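Local structure of putative methyl-accepting chemotaxis signal transduction protein (Campylobacter jejuni, 6W3V) at residues Ile76-Val81 / Val159-Glu164. The protein probably senses amino acids such as phenylalanine through a Cache-type periplasmic domain and relays the signal to the chemotaxis machinery. Residues are numbered along the deposited sequence; the frame is centred on the assembly and turned at random.
Sequences INALNV and VDIPSE. With PHE (phenylalanine), chain C.
N80 and D160 meet beside the bound phenylalanine. D160 OD2 accepts two bonds there. N80 ND2 donates one, at 3.0 Å; it uses the anti lone pair of OD2, and OD2 lies close to the amide plane of N80. The amino nitrogen N of the phenylalanine donates the other to OD2, at 2.7 Å. The amide and carboxylate planes stand 84° apart. D160 CG lies anti to the carbonyl carbon (chi1 -66°), which carries the carboxylate to the ligand amine. D160 OD1 is hydrogen-bonded to T142 OG1 and Y82 OH, which leaves both carboxylate oxygens held. N80 ND2 also donates to D133 OD2; D133 OD1 is hydrogen-bonded to the phenylalanine as well. The negative carboxylate probably favours a protonated ligand amine.

Behind this pair, the backbones join antiparallel. D160 N donates to N80 O at 2.9 Å. L79 N reaches D160 O, also at 2.9 Å. On the other face, A78 CB packs on I161 CD1 at 3.8 Å, and V81 lies beside V159.

A Schellman motif with N77 at C-prime ends helix 58-76 and leads into strand 80-84. That strand lies between 90-94 and 152-162 in the sensor-domain sheet. The long helix 4-48 covers the face bearing V81 and I161.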
# COMPACT_ATOMS: atom_id res chain seq x y z
N ILE A 76 -9.15 -8.00 10.89
CA ILE A 76 -8.87 -6.88 9.95
C ILE A 76 -9.57 -7.06 8.61
O ILE A 76 -9.45 -6.20 7.74
CB ILE A 76 -7.38 -6.62 9.78
CG1 ILE A 76 -7.07 -5.19 9.40
CG2 ILE A 76 -6.73 -7.64 8.87
CD1 ILE A 76 -5.59 -4.86 9.57
N ASN A 77 -10.29 -8.17 8.45
CA ASN A 77 -10.88 -8.52 7.15
C ASN A 77 -9.81 -8.55 6.06
O ASN A 77 -10.00 -8.06 4.96
CB ASN A 77 -12.00 -7.54 6.77
CG ASN A 77 -12.83 -8.04 5.59
OD1 ASN A 77 -13.00 -9.25 5.40
ND2 ASN A 77 -13.35 -7.12 4.79
N ALA A 78 -8.70 -9.24 6.33
CA ALA A 78 -7.69 -9.48 5.31
C ALA A 78 -8.21 -10.52 4.32
O ALA A 78 -9.13 -11.29 4.62
CB ALA A 78 -6.39 -9.94 5.91
N LEU A 79 -7.63 -10.57 3.12
CA LEU A 79 -8.04 -11.52 2.10
C LEU A 79 -7.44 -12.88 2.40
O LEU A 79 -8.12 -13.88 2.29
CB LEU A 79 -7.61 -11.03 0.72
CG LEU A 79 -8.28 -11.77 -0.42
CD1 LEU A 79 -9.79 -11.45 -0.42
CD2 LEU A 79 -7.64 -11.46 -1.77
N ASN A 80 -6.16 -12.91 2.72
CA ASN A 80 -5.43 -14.14 3.01
C ASN A 80 -4.42 -13.82 4.09
O ASN A 80 -3.86 -12.74 4.09
CB ASN A 80 -4.64 -14.64 1.79
CG ASN A 80 -5.48 -15.02 0.59
OD1 ASN A 80 -6.34 -15.91 0.65
ND2 ASN A 80 -5.25 -14.30 -0.52
N VAL A 81 -4.15 -14.79 4.97
CA VAL A 81 -3.09 -14.73 5.92
C VAL A 81 -2.44 -16.12 5.93
O VAL A 81 -3.16 -17.12 5.97
CB VAL A 81 -3.55 -14.34 7.33
CG1 VAL A 81 -2.44 -14.37 8.34
CG2 VAL A 81 -4.24 -12.98 7.33
N VAL A 159 0.47 -11.43 4.73
CA VAL A 159 -0.83 -10.84 4.98
C VAL A 159 -1.25 -10.07 3.71
O VAL A 159 -0.49 -9.20 3.25
CB VAL A 159 -0.80 -9.87 6.17
CG1 VAL A 159 -2.14 -9.14 6.27
CG2 VAL A 159 -0.45 -10.58 7.45
N ASP A 160 -2.36 -10.47 3.10
CA ASP A 160 -2.85 -9.84 1.85
C ASP A 160 -4.02 -8.93 2.18
O ASP A 160 -5.06 -9.40 2.67
CB ASP A 160 -3.36 -10.89 0.86
CG ASP A 160 -2.26 -11.81 0.32
OD1 ASP A 160 -1.05 -11.52 0.50
OD2 ASP A 160 -2.67 -12.79 -0.34
N ILE A 161 -3.85 -7.66 1.85
CA ILE A 161 -4.90 -6.68 2.01
C ILE A 161 -5.32 -6.20 0.62
O ILE A 161 -4.46 -5.91 -0.19
CB ILE A 161 -4.40 -5.48 2.82
CG1 ILE A 161 -3.82 -5.89 4.19
CG2 ILE A 161 -5.52 -4.45 3.00
CD1 ILE A 161 -4.79 -6.56 5.12
N PRO A 162 -6.63 -6.21 0.31
CA PRO A 162 -7.02 -5.75 -1.02
C PRO A 162 -6.54 -4.33 -1.30
O PRO A 162 -6.66 -3.45 -0.45
CB PRO A 162 -8.54 -5.80 -0.96
CG PRO A 162 -8.83 -6.87 0.06
CD PRO A 162 -7.77 -6.71 1.08
N SER A 163 -5.92 -4.12 -2.45
CA SER A 163 -5.46 -2.80 -2.82
C SER A 163 -6.63 -1.85 -2.96
O SER A 163 -6.47 -0.63 -2.71
CB SER A 163 -4.60 -2.82 -4.09
OG SER A 163 -5.28 -3.49 -5.11
N GLU A 164 -7.82 -2.37 -3.26
CA GLU A 164 -9.04 -1.54 -3.30
C GLU A 164 -9.24 -0.82 -1.98
O GLU A 164 -9.80 0.28 -1.95
CB GLU A 164 -10.30 -2.39 -3.61
CG GLU A 164 -11.57 -1.58 -3.82
CD GLU A 164 -12.72 -2.42 -4.36
OE1 GLU A 164 -12.53 -3.63 -4.50
OE2 GLU A 164 -13.80 -1.86 -4.68
N PHE C . -1.23 -13.45 -2.52
CA PHE C . -0.33 -14.62 -2.41
C PHE C . 0.31 -14.86 -3.77
O PHE C . -0.40 -14.72 -4.78
CB PHE C . -1.17 -15.85 -2.02
CG PHE C . -0.38 -17.09 -1.84
CD1 PHE C . -0.06 -17.84 -2.92
CD2 PHE C . -0.02 -17.50 -0.59
CE1 PHE C . 0.61 -19.04 -2.77
CE2 PHE C . 0.69 -18.65 -0.45
CZ PHE C . 1.10 -19.36 -1.55
OXT PHE C . 1.50 -15.22 -3.83